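Local coordinates for protein geobacter metallireducens SMUG1 (Geobacter metallireducens, PDB 5H99) that belongs to the uracil DNA glycosylase superfamily as a bacterial SMUG1 protein, with an alpha/beta fold built around a parallel sheet, at residues A37-V42 with N87-R92. The protein carries 1 engineered substitution. Numbering follows the deposited sequence.
Sequences AREPHV and NGTVTR
Glu39 reaches across to Thr89 and takes hold of its backbone. The Glu39 carboxylate oxygen OE1 accepts a hydrogen bond of 2.6 Å from Thr89 N. The bond is moderately bent, 150° at the hydrogen. The N-H comes from above the carboxylate plane, 46° out of it. Glu39 gets there with CG anti to its backbone N (chi1 -156°) and the rest of the chain extended. The two side chains cross at a slant, with Glu39 OE1 3.3 Å from Thr89 CB. Thr89 turns OG1 to the side of its own backbone N, which brings the hydroxyl near the same carboxylate. A bond from Thr89 OG1 to Glu39 OE1 is at most weak, at 3.4 Å.

The fold is the alpha/beta type of the uracil DNA glycosylase superfamily, and this contact lies toward its periphery. It joins the first turn of helix 38-48 to the irregular loop between helices 77-82 and 112-125. Ala37 is the N-cap residue, just after the short helix 33-36. A backbone hydrogen bond between Thr91 and Tyr36 ties the loop to that helix as well.

Beside the polar pair, the contact is apolar and more buried. Val90 CG2 sits 3.8 Å from Pro40 CG, and the two side chains meet at about a right angle. Val90 CG2 also lies 4.1 Å from Ala37 CB. Val90 CG1 also comes near this CB, so the valine presents both branches to Ala37. Ile86 and Phe105 pack on Pro40, and Val102 on Val90. The proline ring also rests against the loop backbone, with Pro40 CD 3.6 Å from Thr89 O. Gly88 passes close to the ring, its CA 4.1 Å from Pro40 CD.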
ATOM      1  N   ALA A  37     -11.660  -3.081   5.915  1.00 29.95           N
ATOM      2  CA  ALA A  37     -11.476  -3.906   4.729  1.00 23.94           C
ATOM      3  C   ALA A  37     -10.443  -4.985   5.018  1.00 27.51           C
ATOM      4  O   ALA A  37      -9.678  -5.381   4.140  1.00 31.03           O
ATOM      5  CB  ALA A  37     -11.052  -3.056   3.540  1.00 20.23           C
ATOM      6  N   ARG A  38     -10.424  -5.442   6.267  1.00 29.72           N
ATOM      7  CA  ARG A  38      -9.495  -6.478   6.702  1.00 28.98           C
ATOM      8  C   ARG A  38      -9.622  -7.756   5.884  1.00 30.49           C
ATOM      9  O   ARG A  38      -8.632  -8.427   5.624  1.00 26.08           O
ATOM     10  CB  ARG A  38      -9.702  -6.811   8.181  1.00 20.43           C
ATOM     11  CG  ARG A  38      -8.643  -7.760   8.721  1.00 23.20           C
ATOM     12  CD  ARG A  38      -8.928  -8.218  10.137  1.00 22.09           C
ATOM     13  NE  ARG A  38      -7.874  -9.103  10.625  1.00 21.20           N
ATOM     14  CZ  ARG A  38      -7.770 -10.390  10.311  1.00 35.78           C
ATOM     15  NH1 ARG A  38      -8.659 -10.953   9.503  1.00 22.47           N
ATOM     16  NH2 ARG A  38      -6.773 -11.114  10.801  1.00 31.53           N
ATOM     17  N   GLU A  39     -10.846  -8.101   5.497  1.00 22.66           N
ATOM     18  CA  GLU A  39     -11.104  -9.378   4.842  1.00 34.45           C
ATOM     19  C   GLU A  39     -10.453  -9.483   3.447  1.00 32.78           C
ATOM     20  O   GLU A  39      -9.699 -10.430   3.194  1.00 28.73           O
ATOM     21  CB  GLU A  39     -12.617  -9.622   4.762  1.00 37.44           C
ATOM     22  CG  GLU A  39     -13.034 -11.070   4.658  1.00 36.49           C
ATOM     23  CD  GLU A  39     -14.541 -11.228   4.699  1.00 38.40           C
ATOM     24  OE1 GLU A  39     -15.193 -10.980   3.662  1.00 40.97           O
ATOM     25  OE2 GLU A  39     -15.075 -11.595   5.768  1.00 30.54           O
ATOM     26  N   PRO A  40     -10.723  -8.519   2.540  1.00 27.28           N
ATOM     27  CA  PRO A  40     -10.018  -8.618   1.255  1.00 22.73           C
ATOM     28  C   PRO A  40      -8.510  -8.400   1.382  1.00 26.69           C
ATOM     29  O   PRO A  40      -7.739  -9.004   0.633  1.00 26.13           O
ATOM     30  CB  PRO A  40     -10.658  -7.509   0.413  1.00 19.93           C
ATOM     31  CG  PRO A  40     -11.224  -6.560   1.397  1.00 29.72           C
ATOM     32  CD  PRO A  40     -11.667  -7.385   2.554  1.00 23.76           C
ATOM     33  N   HIS A  41      -8.103  -7.537   2.308  1.00 23.22           N
ATOM     34  CA  HIS A  41      -6.688  -7.264   2.540  1.00 24.57           C
ATOM     35  C   HIS A  41      -5.939  -8.525   2.960  1.00 21.50           C
ATOM     36  O   HIS A  41      -4.851  -8.816   2.462  1.00 21.33           O
ATOM     37  CB  HIS A  41      -6.523  -6.178   3.604  1.00 24.34           C
ATOM     38  CG  HIS A  41      -5.098  -5.897   3.962  1.00 23.03           C
ATOM     39  ND1 HIS A  41      -4.246  -5.193   3.138  1.00 20.01           N
ATOM     40  CD2 HIS A  41      -4.371  -6.225   5.058  1.00 17.97           C
ATOM     41  CE1 HIS A  41      -3.059  -5.100   3.708  1.00 31.79           C
ATOM     42  NE2 HIS A  41      -3.108  -5.719   4.876  1.00 24.75           N
ATOM     43  N   VAL A  42      -6.544  -9.276   3.873  1.00 24.74           N
ATOM     44  CA  VAL A  42      -5.947 -10.489   4.409  1.00 19.65           C
ATOM     45  C   VAL A  42      -6.029 -11.589   3.357  1.00 23.45           C
ATOM     46  O   VAL A  42      -5.162 -12.461   3.289  1.00 27.63           O
ATOM     47  CB  VAL A  42      -6.641 -10.920   5.725  1.00 32.91           C
ATOM     48  CG1 VAL A  42      -6.495 -12.416   5.980  1.00 26.64           C
ATOM     49  CG2 VAL A  42      -6.089 -10.118   6.895  1.00 28.38           C
ATOM     50  N   ASN A  87     -12.503 -11.231  -3.350  1.00 47.82           N
ATOM     51  CA  ASN A  87     -13.814 -10.811  -2.883  1.00 61.57           C
ATOM     52  C   ASN A  87     -13.745 -10.607  -1.380  1.00 49.41           C
ATOM     53  O   ASN A  87     -12.920 -11.228  -0.709  1.00 47.02           O
ATOM     54  CB  ASN A  87     -14.872 -11.867  -3.212  1.00 63.35           C
ATOM     55  CG  ASN A  87     -15.637 -11.563  -4.483  1.00 68.04           C
ATOM     56  OD1 ASN A  87     -15.165 -10.823  -5.345  1.00 71.46           O
ATOM     57  ND2 ASN A  87     -16.823 -12.147  -4.609  1.00 71.45           N
ATOM     58  N   GLY A  88     -14.585  -9.734  -0.839  1.00 37.99           N
ATOM     59  CA  GLY A  88     -14.593  -9.557   0.599  1.00 51.15           C
ATOM     60  C   GLY A  88     -15.651  -8.641   1.173  1.00 45.63           C
ATOM     61  O   GLY A  88     -16.319  -7.894   0.457  1.00 36.21           O
ATOM     62  N   THR A  89     -15.789  -8.710   2.492  1.00 47.72           N
ATOM     63  CA  THR A  89     -16.646  -7.804   3.233  1.00 41.99           C
ATOM     64  C   THR A  89     -15.911  -6.492   3.455  1.00 37.69           C
ATOM     65  O   THR A  89     -14.837  -6.470   4.054  1.00 40.14           O
ATOM     66  CB  THR A  89     -17.068  -8.398   4.589  1.00 43.69           C
ATOM     67  OG1 THR A  89     -18.067  -9.405   4.380  1.00 45.64           O
ATOM     68  CG2 THR A  89     -17.628  -7.314   5.500  1.00 27.65           C
ATOM     69  N   VAL A  90     -16.481  -5.400   2.961  1.00 37.67           N
ATOM     70  CA  VAL A  90     -15.928  -4.083   3.230  1.00 45.58           C
ATOM     71  C   VAL A  90     -16.999  -3.205   3.855  1.00 37.80           C
ATOM     72  O   VAL A  90     -17.961  -2.811   3.195  1.00 38.07           O
ATOM     73  CB  VAL A  90     -15.385  -3.410   1.955  1.00 28.98           C
ATOM     74  CG1 VAL A  90     -14.882  -2.010   2.269  1.00 31.50           C
ATOM     75  CG2 VAL A  90     -14.272  -4.250   1.345  1.00 26.32           C
ATOM     76  N   THR A  91     -16.826  -2.901   5.136  1.00 27.36           N
ATOM     77  CA  THR A  91     -17.772  -2.057   5.846  1.00 34.78           C
ATOM     78  C   THR A  91     -17.286  -0.620   5.800  1.00 35.40           C
ATOM     79  O   THR A  91     -16.103  -0.360   5.586  1.00 37.57           O
ATOM     80  CB  THR A  91     -17.958  -2.499   7.311  1.00 35.05           C
ATOM     81  OG1 THR A  91     -16.711  -2.389   8.009  1.00 46.47           O
ATOM     82  CG2 THR A  91     -18.450  -3.937   7.377  1.00 22.40           C
ATOM     83  N   ARG A  92     -18.207   0.314   5.990  1.00 36.35           N
ATOM     84  CA  ARG A  92     -17.876   1.727   5.909  1.00 29.79           C
ATOM     85  C   ARG A  92     -17.183   2.174   7.186  1.00 29.39           C
ATOM     86  O   ARG A  92     -17.540   1.730   8.278  1.00 27.48           O
ATOM     87  CB  ARG A  92     -19.138   2.550   5.647  1.00 38.96           C
ATOM     88  CG  ARG A  92     -19.884   2.087   4.409  1.00 38.49           C
ATOM     89  CD  ARG A  92     -20.968   3.056   3.985  1.00 30.27           C
ATOM     90  NE  ARG A  92     -21.757   2.505   2.888  1.00 39.76           N
ATOM     91  CZ  ARG A  92     -21.536   2.771   1.605  1.00 46.48           C
ATOM     92  NH1 ARG A  92     -20.542   3.577   1.256  1.00 45.00           N
ATOM     93  NH2 ARG A  92     -22.301   2.225   0.670  1.00 40.00           N
TER